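Local coordinates for toll-like receptor 13 (Mus musculus, PDB 4Z0C), which recognises bacterial 23S ribosomal RNA through its leucine-rich-repeat ectodomain and signals via MYD88 and TRAF6 to activate NF-kappa-B and inflammatory cytokine secretion, at residues A[156-162]-A[180-185]; A[105-111]-A[129-135]; A[149-153]-A[175-179]; A[191-197]-A[217-222]. Residue numbers count along the deposited sequence, not the author numbering.

Contact 1 of 4, residues A[156-162]-A[180-185]. With NAG (2-acetamido-2-deoxy-beta-D-glucopyranose), chain N.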
loop_
_atom_site.group_PDB
_atom_site.type_symbol
_atom_site.label_atom_id
_atom_site.label_comp_id
_atom_site.label_asym_id
_atom_site.label_seq_id
_atom_site.Cartn_x
_atom_site.Cartn_y
_atom_site.Cartn_z
ATOM N N PRO A 156 -26.914 41.413 24.318
ATOM C CA PRO A 156 -27.457 40.936 25.596
ATOM C C PRO A 156 -27.008 39.535 26.013
ATOM O O PRO A 156 -27.052 39.243 27.201
ATOM C CB PRO A 156 -28.971 40.947 25.360
ATOM C CG PRO A 156 -29.116 40.815 23.875
ATOM C CD PRO A 156 -27.937 41.515 23.266
ATOM N N CYS A 157 -26.599 38.681 25.075
ATOM C CA CYS A 157 -26.298 37.295 25.434
ATOM C C CYS A 157 -24.857 36.840 25.172
ATOM O O CYS A 157 -24.542 35.663 25.373
ATOM C CB CYS A 157 -27.251 36.337 24.714
ATOM S SG CYS A 157 -28.918 36.323 25.379
ATOM N N LEU A 158 -23.998 37.766 24.750
ATOM C CA LEU A 158 -22.688 37.417 24.224
ATOM C C LEU A 158 -21.783 36.758 25.273
ATOM O O LEU A 158 -21.392 37.399 26.231
ATOM C CB LEU A 158 -22.016 38.656 23.633
ATOM C CG LEU A 158 -20.659 38.343 23.016
ATOM C CD1 LEU A 158 -20.830 37.405 21.819
ATOM C CD2 LEU A 158 -19.930 39.624 22.626
ATOM N N GLU A 159 -21.472 35.474 25.088
ATOM C CA GLU A 159 -20.648 34.742 26.057
ATOM C C GLU A 159 -19.181 34.518 25.658
ATOM O O GLU A 159 -18.297 34.480 26.515
ATOM C CB GLU A 159 -21.285 33.392 26.396
ATOM C CG GLU A 159 -22.537 33.498 27.243
ATOM C CD GLU A 159 -23.099 32.143 27.615
ATOM O OE1 GLU A 159 -22.389 31.130 27.450
ATOM O OE2 GLU A 159 -24.251 32.084 28.083
ATOM N N ARG A 160 -18.932 34.341 24.366
ATOM C CA ARG A 160 -17.602 34.003 23.879
ATOM C C ARG A 160 -17.211 34.897 22.717
ATOM O O ARG A 160 -17.927 34.998 21.724
ATOM C CB ARG A 160 -17.547 32.531 23.465
ATOM C CG ARG A 160 -17.941 31.607 24.592
ATOM C CD ARG A 160 -17.633 30.170 24.308
ATOM N NE ARG A 160 -18.088 29.337 25.415
ATOM C CZ ARG A 160 -17.618 28.126 25.686
ATOM N NH1 ARG A 160 -16.670 27.590 24.918
ATOM N NH2 ARG A 160 -18.094 27.454 26.729
ATOM N N LEU A 161 -16.070 35.549 22.848
ATOM C CA LEU A 161 -15.613 36.473 21.830
ATOM C C LEU A 161 -14.201 36.086 21.415
ATOM O O LEU A 161 -13.286 36.038 22.236
ATOM C CB LEU A 161 -15.634 37.908 22.355
ATOM C CG LEU A 161 -15.134 38.949 21.354
ATOM C CD1 LEU A 161 -15.982 38.883 20.081
ATOM C CD2 LEU A 161 -15.168 40.355 21.964
ATOM N N ASP A 162 -14.029 35.776 20.139
ATOM C CA ASP A 162 -12.737 35.328 19.684
ATOM C C ASP A 162 -12.098 36.298 18.701
ATOM O O ASP A 162 -12.581 36.471 17.582
ATOM C CB ASP A 162 -12.836 33.951 19.044
ATOM C CG ASP A 162 -11.486 33.266 18.967
ATOM O OD1 ASP A 162 -10.546 33.738 19.646
ATOM O OD2 ASP A 162 -11.345 32.279 18.223
ATOM N N SER A 180 -22.133 39.485 30.125
ATOM C CA SER A 180 -22.460 38.118 29.774
ATOM C C SER A 180 -21.190 37.303 29.491
ATOM O O SER A 180 -21.217 36.072 29.566
ATOM C CB SER A 180 -23.383 38.097 28.560
ATOM O OG SER A 180 -24.740 37.997 28.958
ATOM N N LEU A 181 -20.091 38.006 29.199
ATOM C CA LEU A 181 -18.864 37.418 28.638
ATOM C C LEU A 181 -18.129 36.441 29.552
ATOM O O LEU A 181 -17.697 36.807 30.640
ATOM C CB LEU A 181 -17.887 38.533 28.240
ATOM C CG LEU A 181 -16.897 38.107 27.160
ATOM C CD1 LEU A 181 -17.662 37.771 25.895
ATOM C CD2 LEU A 181 -15.874 39.197 26.892
ATOM N N THR A 182 -17.936 35.213 29.073
ATOM C CA THR A 182 -17.224 34.198 29.850
ATOM C C THR A 182 -15.849 33.874 29.266
ATOM O O THR A 182 -14.896 33.606 30.007
ATOM C CB THR A 182 -18.028 32.891 29.943
ATOM O OG1 THR A 182 -18.305 32.404 28.623
ATOM C CG2 THR A 182 -19.334 33.117 30.651
ATOM N N HIS A 183 -15.749 33.916 27.938
ATOM C CA HIS A 183 -14.507 33.589 27.238
ATOM C C HIS A 183 -14.068 34.715 26.321
ATOM O O HIS A 183 -14.848 35.202 25.488
ATOM C CB HIS A 183 -14.672 32.326 26.386
ATOM C CG HIS A 183 -14.905 31.080 27.181
ATOM N ND1 HIS A 183 -15.996 30.914 28.008
ATOM C CD2 HIS A 183 -14.189 29.936 27.267
ATOM C CE1 HIS A 183 -15.936 29.725 28.579
ATOM N NE2 HIS A 183 -14.852 29.109 28.143
ATOM N N LEU A 184 -12.798 35.082 26.429
ATOM C CA LEU A 184 -12.257 36.129 25.586
ATOM C C LEU A 184 -10.838 35.751 25.166
ATOM O O LEU A 184 -10.043 35.301 25.980
ATOM C CB LEU A 184 -12.256 37.454 26.349
ATOM C CG LEU A 184 -11.643 38.685 25.684
ATOM C CD1 LEU A 184 -12.446 39.101 24.460
ATOM C CD2 LEU A 184 -11.536 39.819 26.695
ATOM N N SER A 185 -10.520 35.930 23.892
ATOM C CA SER A 185 -9.198 35.573 23.429
ATOM C C SER A 185 -8.533 36.639 22.573
ATOM O O SER A 185 -9.116 37.105 21.598
ATOM C CB SER A 185 -9.244 34.243 22.665
ATOM O OG SER A 185 -7.965 33.949 22.135
HETATM C C1 NAG N . -11.559 27.561 30.305
HETATM C C2 NAG N . -11.270 26.470 29.264
HETATM C C3 NAG N . -11.524 25.079 29.815
HETATM C C4 NAG N . -10.741 24.866 31.099
HETATM C C5 NAG N . -11.119 25.957 32.087
HETATM C C6 NAG N . -10.306 25.742 33.367
HETATM C C7 NAG N . -11.599 27.073 26.946
HETATM C C8 NAG N . -12.447 26.859 25.722
HETATM N N2 NAG N . -12.098 26.619 28.086
HETATM O O3 NAG N . -11.173 24.136 28.835
HETATM O O4 NAG N . -11.029 23.604 31.671
HETATM O O5 NAG N . -10.907 27.259 31.540
HETATM O O6 NAG N . -10.712 26.658 34.355
HETATM O O7 NAG N . -10.508 27.644 26.887
#
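The carbonyl of Glu159 is the busiest acceptor here: its O takes hydrogen bonds from Thr182 N at 2.7 Å, His183 N at 3.0 Å and Thr182 OG1 at 3.0 Å. From there the parallel ladder runs on, with Leu161 N giving to His183 O (2.9 Å) and Ser185 N to Leu161 O (3.2 Å). At the other end, before the strands begin, Ser180 OG donates to Pro156 O at 3.2 Å. Thr182 OG1 also accepts from His183 ND1 (2.8 Å), orienting the imidazole, and the guanidinium of Arg160 lies flat on that ring, centres 3.8 Å apart and planes at 15°. These are the concave-face strands 160-162 and 183-185 of LRR 6 and LRR 7, one step of the long parallel sheet that lines the concave side of the Toll-like receptor horseshoe; their axes pass 4.8 Å apart at 7°. Arg160, Asp162, His183 and Ser185 point out of that face, and the ring edge of His183 approaches a glycan, NE2 lying 3.7 Å from N2 of the NAG. Leu161 and Leu184 turn the opposite way, into the hydrophobic core, touching through Leu161 CD2 and Leu184 CD1 at 3.9 Å. Leu181 CD1 fits beside them, 4.1 Å from Leu161 CB and 4.2 Å from Leu158 CG.

Contact 2 of 4, residues A[105-111]-A[129-135]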
loop_
_atom_site.group_PDB
_atom_site.type_symbol
_atom_site.label_atom_id
_atom_site.label_comp_id
_atom_site.label_asym_id
_atom_site.label_seq_id
_atom_site.Cartn_x
_atom_site.Cartn_y
_atom_site.Cartn_z
ATOM N N LEU A 105 -32.343 38.055 12.287
ATOM C CA LEU A 105 -31.624 36.917 12.845
ATOM C C LEU A 105 -31.839 36.842 14.342
ATOM O O LEU A 105 -30.881 36.730 15.111
ATOM C CB LEU A 105 -30.143 36.999 12.490
ATOM C CG LEU A 105 -29.915 36.830 10.990
ATOM C CD1 LEU A 105 -28.513 37.253 10.609
ATOM C CD2 LEU A 105 -30.179 35.374 10.563
ATOM N N SER A 106 -33.108 36.873 14.743
ATOM C CA SER A 106 -33.460 37.073 16.150
ATOM C C SER A 106 -33.232 35.840 17.016
ATOM O O SER A 106 -33.330 35.917 18.244
ATOM C CB SER A 106 -34.900 37.609 16.300
ATOM O OG SER A 106 -35.855 36.581 16.142
ATOM N N SER A 107 -32.916 34.716 16.381
ATOM C CA SER A 107 -32.543 33.501 17.107
ATOM C C SER A 107 -31.058 33.114 16.960
ATOM O O SER A 107 -30.613 32.139 17.560
ATOM C CB SER A 107 -33.415 32.329 16.662
ATOM O OG SER A 107 -34.734 32.461 17.144
ATOM N N LEU A 108 -30.304 33.867 16.162
ATOM C CA LEU A 108 -28.900 33.538 15.890
ATOM C C LEU A 108 -28.096 33.384 17.171
ATOM O O LEU A 108 -27.990 34.334 17.945
ATOM C CB LEU A 108 -28.247 34.611 15.023
ATOM C CG LEU A 108 -26.987 34.182 14.284
ATOM C CD1 LEU A 108 -27.367 33.200 13.183
ATOM C CD2 LEU A 108 -26.289 35.386 13.714
ATOM N N LYS A 109 -27.548 32.190 17.392
ATOM C CA LYS A 109 -26.731 31.901 18.574
ATOM C C LYS A 109 -25.234 31.976 18.317
ATOM O O LYS A 109 -24.468 32.367 19.201
ATOM C CB LYS A 109 -27.089 30.540 19.166
ATOM C CG LYS A 109 -28.339 30.588 20.006
ATOM C CD LYS A 109 -28.777 29.214 20.461
ATOM C CE LYS A 109 -27.772 28.566 21.371
ATOM N NZ LYS A 109 -28.090 27.123 21.521
ATOM N N THR A 110 -24.810 31.586 17.123
ATOM C CA THR A 110 -23.389 31.667 16.775
ATOM C C THR A 110 -23.136 32.266 15.391
ATOM O O THR A 110 -23.809 31.945 14.420
ATOM C CB THR A 110 -22.596 30.335 17.009
ATOM O OG1 THR A 110 -21.865 29.991 15.824
ATOM C CG2 THR A 110 -23.499 29.189 17.394
ATOM N N LEU A 111 -22.196 33.200 15.336
ATOM C CA LEU A 111 -21.865 33.873 14.091
ATOM C C LEU A 111 -20.365 33.742 13.868
ATOM O O LEU A 111 -19.567 34.222 14.679
ATOM C CB LEU A 111 -22.260 35.343 14.165
ATOM C CG LEU A 111 -21.830 36.226 12.996
ATOM C CD1 LEU A 111 -22.424 35.746 11.697
ATOM C CD2 LEU A 111 -22.229 37.675 13.252
ATOM N N LEU A 129 -29.219 41.006 16.948
ATOM C CA LEU A 129 -28.713 39.729 17.439
ATOM C C LEU A 129 -28.923 39.543 18.934
ATOM O O LEU A 129 -27.974 39.363 19.688
ATOM C CB LEU A 129 -27.240 39.569 17.087
ATOM C CG LEU A 129 -26.962 39.762 15.600
ATOM C CD1 LEU A 129 -25.495 39.511 15.298
ATOM C CD2 LEU A 129 -27.877 38.881 14.753
ATOM N N ILE A 130 -30.181 39.554 19.351
ATOM C CA ILE A 130 -30.529 39.492 20.764
ATOM C C ILE A 130 -30.257 38.150 21.451
ATOM O O ILE A 130 -30.403 38.054 22.673
ATOM C CB ILE A 130 -32.003 39.859 20.985
ATOM C CG1 ILE A 130 -32.884 38.986 20.085
ATOM C CG2 ILE A 130 -32.236 41.344 20.687
ATOM C CD1 ILE A 130 -34.280 38.835 20.577
ATOM N N LYS A 131 -29.876 37.125 20.678
ATOM C CA LYS A 131 -29.596 35.798 21.239
ATOM C C LYS A 131 -28.144 35.335 21.039
ATOM O O LYS A 131 -27.769 34.243 21.481
ATOM C CB LYS A 131 -30.538 34.749 20.639
ATOM C CG LYS A 131 -32.007 34.966 20.936
ATOM C CD LYS A 131 -32.500 34.039 22.037
ATOM C CE LYS A 131 -33.746 34.609 22.705
ATOM N NZ LYS A 131 -34.867 33.635 22.786
ATOM N N LEU A 132 -27.333 36.182 20.409
ATOM C CA LEU A 132 -25.986 35.821 20.016
ATOM C C LEU A 132 -25.110 35.522 21.232
ATOM O O LEU A 132 -24.859 36.405 22.060
ATOM C CB LEU A 132 -25.362 36.938 19.189
ATOM C CG LEU A 132 -24.114 36.465 18.449
ATOM C CD1 LEU A 132 -24.558 35.440 17.412
ATOM C CD2 LEU A 132 -23.390 37.624 17.787
ATOM N N LYS A 133 -24.662 34.272 21.334
ATOM C CA LYS A 133 -23.824 33.804 22.433
ATOM C C LYS A 133 -22.340 33.706 22.049
ATOM O O LYS A 133 -21.453 33.938 22.884
ATOM C CB LYS A 133 -24.294 32.423 22.888
ATOM C CG LYS A 133 -25.521 32.374 23.760
ATOM C CD LYS A 133 -25.982 30.924 23.909
ATOM C CE LYS A 133 -26.408 30.594 25.329
ATOM N NZ LYS A 133 -25.322 29.791 25.973
ATOM N N TYR A 134 -22.088 33.325 20.795
ATOM C CA TYR A 134 -20.738 33.055 20.297
ATOM C C TYR A 134 -20.431 33.857 19.036
ATOM O O TYR A 134 -21.177 33.811 18.064
ATOM C CB TYR A 134 -20.567 31.548 20.029
ATOM C CG TYR A 134 -21.158 30.688 21.131
ATOM C CD1 TYR A 134 -20.533 30.611 22.375
ATOM C CD2 TYR A 134 -22.332 29.954 20.936
ATOM C CE1 TYR A 134 -21.051 29.846 23.407
ATOM C CE2 TYR A 134 -22.864 29.170 21.972
ATOM C CZ TYR A 134 -22.207 29.125 23.207
ATOM O OH TYR A 134 -22.687 28.372 24.259
ATOM N N LEU A 135 -19.347 34.618 19.072
ATOM C CA LEU A 135 -18.935 35.410 17.922
ATOM C C LEU A 135 -17.455 35.164 17.637
ATOM O O LEU A 135 -16.604 35.415 18.503
ATOM C CB LEU A 135 -19.138 36.900 18.193
ATOM C CG LEU A 135 -18.686 37.855 17.086
ATOM C CD1 LEU A 135 -19.448 37.565 15.824
ATOM C CD2 LEU A 135 -18.875 39.305 17.491
HETATM O O HOH W 1 -29.632 36.563 18.068
#
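Two successive turns of the leucine-rich-repeat solenoid stack here, each entering its concave-face strand through a type I beta turn, Leu105 to Leu108 in one and Leu129 to Leu132 in the next. Leu105 closes its turn by accepting from Leu108 N (its O at 3.1 Å), and its CB packs on Leu129 CD2 at 3.7 Å. Between the two turns, where no direct bond joins the backbones, one water bridges them, donating to Leu105 O (3.2 Å) and Leu108 O (2.8 Å) and accepting from Lys131 N at 2.7 Å. Ser106 lies over the following turn, its O 3.6 Å from Ile130 CG1, while the hydroxyl of Ser107 is tied to the backbone O of Glu83 in the preceding repeat. Leu108 faces the core, where its CD2 meets Leu129 CD2 at 4.0 Å and Leu132 CD1 at 4.1 Å. With Lys109 the regular pairing begins: its O accepts from both Lys133 N (2.9 Å) and Tyr134 N (3.0 Å). Thr110 then pairs with Tyr134 on the concave side, its CG2 reaching the ring edge at CD2, 3.8 Å away. Leu111 N continues the parallel ladder by donating to Tyr134 O at 3.0 Å, and the next backbone bond of Leu111 is with Ser136; its side chain lies inward, with CB 4.0 Å from Leu132 CD1 and CD2 3.8 Å from Leu135 CD1.

Contact 3 of 4, residues A[149-153]-A[175-179]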
loop_
_atom_site.group_PDB
_atom_site.type_symbol
_atom_site.label_atom_id
_atom_site.label_comp_id
_atom_site.label_asym_id
_atom_site.label_seq_id
_atom_site.Cartn_x
_atom_site.Cartn_y
_atom_site.Cartn_z
ATOM N N LEU A 149 -15.500 46.860 20.462
ATOM C CA LEU A 149 -16.244 47.037 21.710
ATOM C C LEU A 149 -17.545 47.813 21.520
ATOM O O LEU A 149 -18.565 47.474 22.118
ATOM C CB LEU A 149 -15.376 47.695 22.781
ATOM C CG LEU A 149 -14.424 46.762 23.523
ATOM C CD1 LEU A 149 -13.492 47.563 24.404
ATOM C CD2 LEU A 149 -15.212 45.768 24.354
ATOM N N GLU A 150 -17.513 48.848 20.687
ATOM C CA GLU A 150 -18.732 49.579 20.345
ATOM C C GLU A 150 -19.760 48.658 19.730
ATOM O O GLU A 150 -20.958 48.779 19.992
ATOM C CB GLU A 150 -18.425 50.714 19.366
ATOM C CG GLU A 150 -17.814 51.960 20.002
ATOM C CD GLU A 150 -18.814 52.730 20.853
ATOM O OE1 GLU A 150 -18.623 52.806 22.085
ATOM O OE2 GLU A 150 -19.790 53.269 20.280
ATOM N N ALA A 151 -19.285 47.730 18.909
ATOM C CA ALA A 151 -20.184 46.880 18.133
ATOM C C ALA A 151 -20.743 45.729 18.953
ATOM O O ALA A 151 -21.812 45.219 18.652
ATOM C CB ALA A 151 -19.493 46.370 16.881
ATOM N N VAL A 152 -20.040 45.344 20.010
ATOM C CA VAL A 152 -20.469 44.191 20.792
ATOM C C VAL A 152 -20.933 44.462 22.229
ATOM O O VAL A 152 -21.558 43.590 22.839
ATOM C CB VAL A 152 -19.387 43.057 20.783
ATOM C CG1 VAL A 152 -19.053 42.649 19.348
ATOM C CG2 VAL A 152 -18.143 43.473 21.537
ATOM N N GLN A 153 -20.637 45.648 22.771
ATOM C CA GLN A 153 -20.868 45.901 24.206
ATOM C C GLN A 153 -22.336 45.826 24.662
ATOM O O GLN A 153 -22.616 45.546 25.831
ATOM C CB GLN A 153 -20.238 47.241 24.633
ATOM C CG GLN A 153 -20.914 48.488 24.026
ATOM C CD GLN A 153 -20.172 49.795 24.345
ATOM O OE1 GLN A 153 -19.447 49.893 25.337
ATOM N NE2 GLN A 153 -20.338 50.793 23.480
ATOM N N PRO A 175 -14.676 53.734 30.097
ATOM C CA PRO A 175 -15.342 52.725 30.930
ATOM C C PRO A 175 -16.475 51.992 30.220
ATOM O O PRO A 175 -17.384 52.614 29.667
ATOM C CB PRO A 175 -15.879 53.541 32.108
ATOM C CG PRO A 175 -14.981 54.728 32.182
ATOM C CD PRO A 175 -14.551 55.034 30.777
ATOM N N ARG A 176 -16.389 50.664 30.217
ATOM C CA ARG A 176 -17.470 49.834 29.695
ATOM C C ARG A 176 -17.588 48.474 30.389
ATOM O O ARG A 176 -16.757 48.103 31.215
ATOM C CB ARG A 176 -17.387 49.683 28.169
ATOM C CG ARG A 176 -16.035 49.950 27.545
ATOM C CD ARG A 176 -16.156 49.843 26.033
ATOM N NE ARG A 176 -15.442 50.881 25.292
ATOM C CZ ARG A 176 -15.949 51.519 24.241
ATOM N NH1 ARG A 176 -17.183 51.258 23.843
ATOM N NH2 ARG A 176 -15.239 52.440 23.605
ATOM N N SER A 177 -18.643 47.743 30.050
ATOM C CA SER A 177 -19.007 46.549 30.790
ATOM C C SER A 177 -19.664 45.546 29.861
ATOM O O SER A 177 -20.700 45.841 29.274
ATOM C CB SER A 177 -19.968 46.914 31.925
ATOM O OG SER A 177 -20.178 45.826 32.808
ATOM N N LEU A 178 -19.039 44.375 29.711
ATOM C CA LEU A 178 -19.628 43.242 28.989
ATOM C C LEU A 178 -19.948 42.167 30.022
ATOM O O LEU A 178 -19.053 41.444 30.461
ATOM C CB LEU A 178 -18.660 42.690 27.941
ATOM C CG LEU A 178 -18.421 43.450 26.630
ATOM C CD1 LEU A 178 -17.723 44.763 26.862
ATOM C CD2 LEU A 178 -17.590 42.604 25.699
ATOM N N VAL A 179 -21.210 42.099 30.448
ATOM C CA VAL A 179 -21.558 41.301 31.628
ATOM C C VAL A 179 -21.855 39.831 31.376
ATOM O O VAL A 179 -21.842 39.028 32.313
ATOM C CB VAL A 179 -22.732 41.927 32.420
ATOM C CG1 VAL A 179 -22.446 43.396 32.704
ATOM C CG2 VAL A 179 -24.053 41.727 31.692
HETATM O O HOH W 2 -23.355 42.973 28.044
#
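This is a side-chain contact between the convex parts of two consecutive leucine-rich repeats: the last turn of helix 145-152 in LRR 5 lies against the short strand 176-177 of LRR 6. No backbone hydrogen bond crosses it. Instead Arg176 reaches over the helix, and its NH1 makes a salt bridge to Glu150 OE1 at 2.7 Å and a hydrogen bond to Gln153 OE1 at 3.0 Å, both acceptors near the guanidinium plane. One face of that guanidinium rests over Leu149 CB, and the aliphatic part follows, Arg176 CD standing 3.9 Å from Leu149 CD1. Asp172 forms a further salt bridge with NE of the same arginine. Beneath this polar cover Leu178 fills the gap to the helix, its CD1 3.7 Å from Leu149 CD2 and its CD2 4.3 Å from Val152 CG2. Farther along the solenoid, Arg176 and Leu178 pair through their backbones with the region of strand 199-200, whose Leu199 packs against both Leu149 and Leu178.

Contact 4 of 4, residues A[191-197]-A[217-222]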
loop_
_atom_site.group_PDB
_atom_site.type_symbol
_atom_site.label_atom_id
_atom_site.label_comp_id
_atom_site.label_asym_id
_atom_site.label_seq_id
_atom_site.Cartn_x
_atom_site.Cartn_y
_atom_site.Cartn_z
ATOM N N LEU A 191 -0.419 42.745 21.236
ATOM C CA LEU A 191 -0.689 43.518 22.447
ATOM C C LEU A 191 0.555 44.071 23.114
ATOM O O LEU A 191 1.508 43.332 23.354
ATOM C CB LEU A 191 -1.420 42.659 23.474
ATOM C CG LEU A 191 -2.885 42.361 23.191
ATOM C CD1 LEU A 191 -3.422 41.409 24.249
ATOM C CD2 LEU A 191 -3.665 43.656 23.172
ATOM N N ARG A 192 0.515 45.359 23.452
ATOM C CA ARG A 192 1.595 46.001 24.196
ATOM C C ARG A 192 1.187 46.134 25.649
ATOM O O ARG A 192 2.013 46.437 26.498
ATOM C CB ARG A 192 1.906 47.389 23.635
ATOM C CG ARG A 192 2.409 47.403 22.207
ATOM C CD ARG A 192 3.923 47.487 22.121
ATOM N NE ARG A 192 4.368 47.467 20.729
ATOM C CZ ARG A 192 4.460 48.544 19.954
ATOM N NH1 ARG A 192 4.869 48.430 18.698
ATOM N NH2 ARG A 192 4.129 49.737 20.430
ATOM N N GLU A 193 -0.086 45.884 25.941
ATOM C CA GLU A 193 -0.591 46.076 27.299
ATOM C C GLU A 193 -1.618 45.015 27.685
ATOM O O GLU A 193 -2.285 44.436 26.832
ATOM C CB GLU A 193 -1.238 47.464 27.425
ATOM C CG GLU A 193 -2.738 47.447 27.115
ATOM C CD GLU A 193 -3.324 48.812 26.799
ATOM O OE1 GLU A 193 -3.004 49.367 25.724
ATOM O OE2 GLU A 193 -4.129 49.317 27.612
ATOM N N LEU A 194 -1.745 44.775 28.982
ATOM C CA LEU A 194 -2.795 43.917 29.511
ATOM C C LEU A 194 -3.552 44.648 30.622
ATOM O O LEU A 194 -3.876 44.068 31.656
ATOM C CB LEU A 194 -2.214 42.592 30.028
ATOM C CG LEU A 194 -1.957 41.518 28.964
ATOM C CD1 LEU A 194 -1.277 40.294 29.548
ATOM C CD2 LEU A 194 -3.254 41.124 28.284
ATOM N N ASN A 195 -3.829 45.928 30.394
ATOM C CA ASN A 195 -4.501 46.772 31.378
ATOM C C ASN A 195 -6.016 46.797 31.148
ATOM O O ASN A 195 -6.504 47.497 30.257
ATOM C CB ASN A 195 -3.913 48.193 31.299
ATOM C CG ASN A 195 -4.551 49.161 32.281
ATOM O OD1 ASN A 195 -5.394 48.781 33.101
ATOM N ND2 ASN A 195 -4.162 50.432 32.186
ATOM N N PHE A 196 -6.767 46.055 31.957
ATOM C CA PHE A 196 -8.219 45.982 31.754
ATOM C C PHE A 196 -9.059 46.883 32.685
ATOM O O PHE A 196 -10.216 46.580 32.939
ATOM C CB PHE A 196 -8.716 44.528 31.877
ATOM C CG PHE A 196 -8.404 43.666 30.685
ATOM C CD1 PHE A 196 -7.150 43.104 30.522
ATOM C CD2 PHE A 196 -9.373 43.400 29.733
ATOM C CE1 PHE A 196 -6.864 42.295 29.431
ATOM C CE2 PHE A 196 -9.087 42.597 28.630
ATOM C CZ PHE A 196 -7.822 42.048 28.485
ATOM N N SER A 197 -8.483 47.973 33.189
ATOM C CA SER A 197 -9.198 48.922 34.067
ATOM C C SER A 197 -10.573 49.352 33.557
ATOM O O SER A 197 -11.591 49.111 34.204
ATOM C CB SER A 197 -8.351 50.179 34.273
ATOM O OG SER A 197 -7.232 49.902 35.097
ATOM N N ILE A 217 5.469 42.980 27.945
ATOM C CA ILE A 217 4.305 43.607 28.555
ATOM C C ILE A 217 4.514 43.783 30.048
ATOM O O ILE A 217 4.719 42.805 30.769
ATOM C CB ILE A 217 3.035 42.753 28.347
ATOM C CG1 ILE A 217 2.667 42.689 26.862
ATOM C CG2 ILE A 217 1.889 43.331 29.141
ATOM C CD1 ILE A 217 1.481 41.766 26.546
ATOM N N GLN A 218 4.452 45.037 30.496
ATOM C CA GLN A 218 4.649 45.410 31.899
ATOM C C GLN A 218 3.372 45.963 32.513
ATOM O O GLN A 218 3.123 45.839 33.713
ATOM C CB GLN A 218 5.721 46.489 31.995
ATOM C CG GLN A 218 7.130 45.983 32.043
ATOM C CD GLN A 218 8.132 47.073 31.716
ATOM O OE1 GLN A 218 8.293 47.453 30.553
ATOM N NE2 GLN A 218 8.783 47.612 32.748
ATOM N N ASN A 219 2.579 46.597 31.662
ATOM C CA ASN A 219 1.346 47.259 32.049
ATOM C C ASN A 219 0.203 46.254 32.206
ATOM O O ASN A 219 -0.543 46.013 31.260
ATOM C CB ASN A 219 1.002 48.265 30.954
ATOM C CG ASN A 219 0.474 49.564 31.490
ATOM O OD1 ASN A 219 -0.015 49.641 32.619
ATOM N ND2 ASN A 219 0.565 50.608 30.676
ATOM N N VAL A 220 0.050 45.674 33.392
ATOM C CA VAL A 220 -0.927 44.606 33.585
ATOM C C VAL A 220 -1.904 44.922 34.705
ATOM O O VAL A 220 -1.495 45.255 35.814
ATOM C CB VAL A 220 -0.242 43.283 33.958
ATOM C CG1 VAL A 220 -1.281 42.178 34.073
ATOM C CG2 VAL A 220 0.824 42.915 32.934
ATOM N N TYR A 221 -3.196 44.812 34.432
ATOM C CA TYR A 221 -4.184 45.074 35.465
ATOM C C TYR A 221 -5.415 44.211 35.280
ATOM O O TYR A 221 -6.183 44.408 34.334
ATOM C CB TYR A 221 -4.592 46.552 35.463
ATOM C CG TYR A 221 -5.483 46.938 36.627
ATOM C CD1 TYR A 221 -4.934 47.289 37.862
ATOM C CD2 TYR A 221 -6.872 46.955 36.495
ATOM C CE1 TYR A 221 -5.742 47.643 38.933
ATOM C CE2 TYR A 221 -7.691 47.313 37.564
ATOM C CZ TYR A 221 -7.116 47.658 38.781
ATOM O OH TYR A 221 -7.917 48.010 39.846
ATOM N N LEU A 222 -5.633 43.302 36.229
ATOM C CA LEU A 222 -6.659 42.273 36.074
ATOM C C LEU A 222 -7.686 42.215 37.220
ATOM O O LEU A 222 -8.500 41.290 37.263
ATOM C CB LEU A 222 -5.996 40.897 35.901
ATOM C CG LEU A 222 -4.963 40.692 34.777
ATOM C CD1 LEU A 222 -4.396 39.286 34.850
ATOM C CD2 LEU A 222 -5.539 40.969 33.389
#
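Ile217 loses more surface than any other residue here, 87 Å², and its CA-to-CB bond is directed toward 191-197 in the preceding repeat. Its CD1 sits 3.6 Å from Leu191 O and 4.2 Å from Leu194 CG, and its CG2 is 3.9 Å from Leu194 N. Leu194 (76 Å²) joins this packing to a small ladder: its N donates to Asn219 O at 2.9 Å, its O accepts from Tyr221 N at 3.0 Å, and its CB rests 4.2 Å from Val220 CG1. Strands 194-195 and 220-221 thus form a two-stranded parallel sheet between LRR 7 and LRR 8, separate from the large concave sheet of the leucine-rich-repeat solenoid. Tyr221 (81 Å²) extends the ladder as its O accepts from Phe196 N at 3.0 Å. On the face it shares with Asn195, Tyr221 CB lies 3.3 Å from Asn195 OD1, while its ring, which also meets His247, has CD2 3.3 Å from Ser197 OG. Asn195 OD1 in turn accepts from Ser197 N (3.2 Å), an Asx turn, and from Ser197 OG at 2.9 Å.

Along the chain contact 2 comes first and closes before the others open; contacts 1 and 3 interleave, and contact 4 follows. Contacts 1 and 2 lie in the same concave parallel sheet, centres about 12 Å apart, and strands 134-136 and 160-162 are neighbours in it: Arg160 N meets Lys133 O at 3.0 Å. Contact 3 sits behind them, its centre about 11 Å from that of contact 1, with Val152 CG1 packing on Leu135 CD2 at 3.8 Å. Contact 4, about 30 Å between centres from contact 2, touches contact 1 where Phe196 CE2 meets Leu184 CD2 at 4.2 Å. Together they tie LRR 4 through LRR 8, each repeat to the next, through both the concave sheet and the outer segments.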